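Local coordinates for protein carbon monoxide dehydrogenase (Thermococcus sp. AM4, PDB 6T7J) that probably catalyses the reversible oxidation of carbon monoxide to carbon dioxide, as a nickel-iron-sulfur enzyme captured here without its nickel, at residues Q120-T125 against S274-E279. Residues are numbered along the deposited sequence; the frame is centred on the assembly and turned at random.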
ATOM      1  N   GLN A 120     -13.140 -31.040   0.290  1.00 65.12           N
ATOM      2  CA  GLN A 120     -14.278 -31.763   0.844  1.00 65.83           C
ATOM      3  C   GLN A 120     -14.359 -31.679   2.362  1.00 60.85           C
ATOM      4  O   GLN A 120     -15.316 -32.208   2.939  1.00 64.21           O
ATOM      5  CB  GLN A 120     -14.239 -33.227   0.405  1.00 66.33           C
ATOM      6  CG  GLN A 120     -13.981 -33.422  -1.078  1.00 80.18           C
ATOM      7  CD  GLN A 120     -15.151 -34.071  -1.794  1.00 79.84           C
ATOM      8  OE1 GLN A 120     -15.436 -35.253  -1.598  1.00 81.77           O
ATOM      9  NE2 GLN A 120     -15.836 -33.298  -2.628  1.00 71.45           N
ATOM     10  N   TYR A 121     -13.398 -31.041   3.027  1.00 61.18           N
ATOM     11  CA  TYR A 121     -13.532 -30.764   4.451  1.00 66.05           C
ATOM     12  C   TYR A 121     -14.392 -29.538   4.729  1.00 58.00           C
ATOM     13  O   TYR A 121     -14.584 -29.188   5.897  1.00 56.91           O
ATOM     14  CB  TYR A 121     -12.154 -30.581   5.092  1.00 61.57           C
ATOM     15  CG  TYR A 121     -11.398 -31.874   5.280  1.00 62.69           C
ATOM     16  CD1 TYR A 121     -11.931 -32.911   6.032  1.00 64.23           C
ATOM     17  CD2 TYR A 121     -10.149 -32.059   4.700  1.00 61.37           C
ATOM     18  CE1 TYR A 121     -11.242 -34.098   6.205  1.00 67.64           C
ATOM     19  CE2 TYR A 121      -9.451 -33.241   4.867  1.00 64.26           C
ATOM     20  CZ  TYR A 121     -10.003 -34.257   5.619  1.00 60.85           C
ATOM     21  OH  TYR A 121      -9.312 -35.434   5.788  1.00 61.67           O
ATOM     22  N   TYR A 122     -14.913 -28.885   3.693  1.00 62.27           N
ATOM     23  CA  TYR A 122     -15.749 -27.706   3.845  1.00 62.14           C
ATOM     24  C   TYR A 122     -17.018 -27.870   3.021  1.00 64.99           C
ATOM     25  O   TYR A 122     -16.983 -28.397   1.903  1.00 66.76           O
ATOM     26  CB  TYR A 122     -14.998 -26.438   3.426  1.00 57.11           C
ATOM     27  CG  TYR A 122     -13.796 -26.136   4.290  1.00 57.49           C
ATOM     28  CD1 TYR A 122     -13.917 -25.343   5.424  1.00 54.99           C
ATOM     29  CD2 TYR A 122     -12.544 -26.649   3.979  1.00 54.23           C
ATOM     30  CE1 TYR A 122     -12.825 -25.067   6.222  1.00 56.38           C
ATOM     31  CE2 TYR A 122     -11.444 -26.377   4.771  1.00 57.53           C
ATOM     32  CZ  TYR A 122     -11.592 -25.585   5.892  1.00 57.08           C
ATOM     33  OH  TYR A 122     -10.503 -25.308   6.688  1.00 55.84           O
ATOM     34  N   LYS A 123     -18.133 -27.416   3.582  1.00 64.49           N
ATOM     35  CA  LYS A 123     -19.460 -27.606   3.020  1.00 55.90           C
ATOM     36  C   LYS A 123     -20.016 -26.285   2.506  1.00 57.49           C
ATOM     37  O   LYS A 123     -19.486 -25.204   2.776  1.00 55.93           O
ATOM     38  CB  LYS A 123     -20.416 -28.188   4.073  1.00 59.84           C
ATOM     39  CG  LYS A 123     -20.233 -29.666   4.369  1.00 62.68           C
ATOM     40  CD  LYS A 123     -19.489 -29.891   5.679  1.00 71.95           C
ATOM     41  CE  LYS A 123     -18.480 -31.023   5.553  1.00 72.00           C
ATOM     42  NZ  LYS A 123     -17.628 -31.142   6.770  1.00 65.59           N
ATOM     43  N   LEU A 124     -21.099 -26.392   1.745  1.00 60.51           N
ATOM     44  CA  LEU A 124     -22.010 -25.279   1.506  1.00 49.91           C
ATOM     45  C   LEU A 124     -23.177 -25.493   2.463  1.00 52.36           C
ATOM     46  O   LEU A 124     -24.096 -26.262   2.173  1.00 56.85           O
ATOM     47  CB  LEU A 124     -22.464 -25.231   0.052  1.00 51.53           C
ATOM     48  CG  LEU A 124     -21.401 -24.926  -1.004  1.00 56.14           C
ATOM     49  CD1 LEU A 124     -21.996 -25.033  -2.400  1.00 53.97           C
ATOM     50  CD2 LEU A 124     -20.800 -23.548  -0.778  1.00 48.29           C
ATOM     51  N   THR A 125     -23.126 -24.834   3.621  1.00 51.30           N
ATOM     52  CA  THR A 125     -24.108 -25.088   4.669  1.00 57.15           C
ATOM     53  C   THR A 125     -25.315 -24.164   4.596  1.00 58.15           C
ATOM     54  O   THR A 125     -26.420 -24.575   4.969  1.00 65.08           O
ATOM     55  CB  THR A 125     -23.459 -24.965   6.050  1.00 57.41           C
ATOM     56  OG1 THR A 125     -23.126 -23.595   6.302  1.00 66.24           O
ATOM     57  CG2 THR A 125     -22.198 -25.810   6.122  1.00 57.63           C
ATOM     58  N   SER A 274      -9.792 -21.623  12.478  1.00 57.78           N
ATOM     59  CA  SER A 274     -10.262 -21.735  13.855  1.00 55.23           C
ATOM     60  C   SER A 274     -11.455 -22.675  13.973  1.00 57.19           C
ATOM     61  O   SER A 274     -11.578 -23.396  14.968  1.00 52.37           O
ATOM     62  CB  SER A 274     -10.611 -20.353  14.406  1.00 62.16           C
ATOM     63  OG  SER A 274     -11.715 -19.789  13.719  1.00 63.36           O
ATOM     64  N   THR A 275     -12.352 -22.684  12.980  1.00 54.19           N
ATOM     65  CA  THR A 275     -13.471 -23.621  13.035  1.00 54.99           C
ATOM     66  C   THR A 275     -12.973 -25.062  13.025  1.00 54.75           C
ATOM     67  O   THR A 275     -13.439 -25.898  13.811  1.00 54.65           O
ATOM     68  CB  THR A 275     -14.432 -23.380  11.871  1.00 54.66           C
ATOM     69  OG1 THR A 275     -13.720 -23.466  10.630  1.00 62.93           O
ATOM     70  CG2 THR A 275     -15.079 -22.007  11.987  1.00 54.30           C
ATOM     71  N   LYS A 276     -12.011 -25.365  12.150  1.00 53.91           N
ATOM     72  CA  LYS A 276     -11.438 -26.705  12.109  1.00 53.52           C
ATOM     73  C   LYS A 276     -10.736 -27.046  13.416  1.00 52.58           C
ATOM     74  O   LYS A 276     -10.901 -28.152  13.945  1.00 49.06           O
ATOM     75  CB  LYS A 276     -10.471 -26.826  10.933  1.00 53.04           C
ATOM     76  CG  LYS A 276     -11.154 -26.982   9.587  1.00 53.12           C
ATOM     77  CD  LYS A 276     -12.172 -28.106   9.617  1.00 58.33           C
ATOM     78  CE  LYS A 276     -12.682 -28.414   8.226  1.00 55.41           C
ATOM     79  NZ  LYS A 276     -13.685 -29.517   8.223  1.00 59.61           N
ATOM     80  N   ILE A 277      -9.951 -26.108  13.955  1.00 50.04           N
ATOM     81  CA  ILE A 277      -9.237 -26.366  15.204  1.00 50.29           C
ATOM     82  C   ILE A 277     -10.223 -26.667  16.328  1.00 55.67           C
ATOM     83  O   ILE A 277     -10.054 -27.631  17.084  1.00 48.53           O
ATOM     84  CB  ILE A 277      -8.324 -25.180  15.562  1.00 46.53           C
ATOM     85  CG1 ILE A 277      -7.193 -25.038  14.541  1.00 52.30           C
ATOM     86  CG2 ILE A 277      -7.751 -25.355  16.960  1.00 50.30           C
ATOM     87  CD1 ILE A 277      -6.233 -26.202  14.524  1.00 47.23           C
ATOM     88  N   ALA A 278     -11.273 -25.849  16.445  1.00 51.82           N
ATOM     89  CA  ALA A 278     -12.242 -26.027  17.522  1.00 53.75           C
ATOM     90  C   ALA A 278     -12.986 -27.349  17.378  1.00 58.03           C
ATOM     91  O   ALA A 278     -13.138 -28.097  18.352  1.00 56.85           O
ATOM     92  CB  ALA A 278     -13.223 -24.854  17.546  1.00 50.46           C
ATOM     93  N   GLU A 279     -13.452 -27.658  16.163  1.00 56.88           N
ATOM     94  CA  GLU A 279     -14.186 -28.902  15.958  1.00 58.61           C
ATOM     95  C   GLU A 279     -13.305 -30.117  16.226  1.00 56.01           C
ATOM     96  O   GLU A 279     -13.750 -31.089  16.847  1.00 55.33           O
ATOM     97  CB  GLU A 279     -14.753 -28.948  14.540  1.00 57.12           C
ATOM     98  CG  GLU A 279     -16.043 -28.161  14.375  1.00 58.57           C
ATOM     99  CD  GLU A 279     -16.342 -27.824  12.928  1.00 68.83           C
ATOM    100  OE1 GLU A 279     -16.879 -26.726  12.673  1.00 66.18           O
ATOM    101  OE2 GLU A 279     -16.040 -28.655  12.046  1.00 76.24           O
TER
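Y121, in the loop that joins helix 81-115 to helix 127-136, approaches K276 of helix 271-281 with 8.9 Å between their CA atoms, so the backbones stand well apart and a long side chain has to bridge them. K276 is that bridge. Its chain bends once, at chi2 (-52°), and then runs extended, which carries the ammonium group to the loop backbone. There K276 NZ donates a hydrogen bond to Y121 O, 2.5 Å away; it arrives in the carbonyl plane, on a lone pair, with a C=O...N angle of 141°. On the way the lysine passes over one face of the Y122 ring, where K276 CE makes a CH-pi contact 4.0 Å from the ring centroid. K276 NZ, 6° off the normal of the Y122 ring, adds a cation-pi interaction. Helix 271-281 follows strand 261-268 of a parallel, Rossmann-like sheet in this Prismane/CO dehydrogenase family protein, and the contact ties it to the loop between two helices far away in sequence. A tyrosine suits position 122 because its ring offers the lysine a flat, electron-rich surface, while Y122 OH, 3.4 Å from K276 CG, hydrogen-bonds to I272 O on the same helix. The salt bridge from D382 to K276 NZ probably balances the lysine's charge and so eases its closeness to K123 NZ, 4.5 Å away. A methionine in place of K276 would probably leave Y121 O without this donor and D382 without this cationic partner. Y121 meets the lysine through backbone O and CB, while its large side chain suits packing on D382 and E383 of helix 381-395.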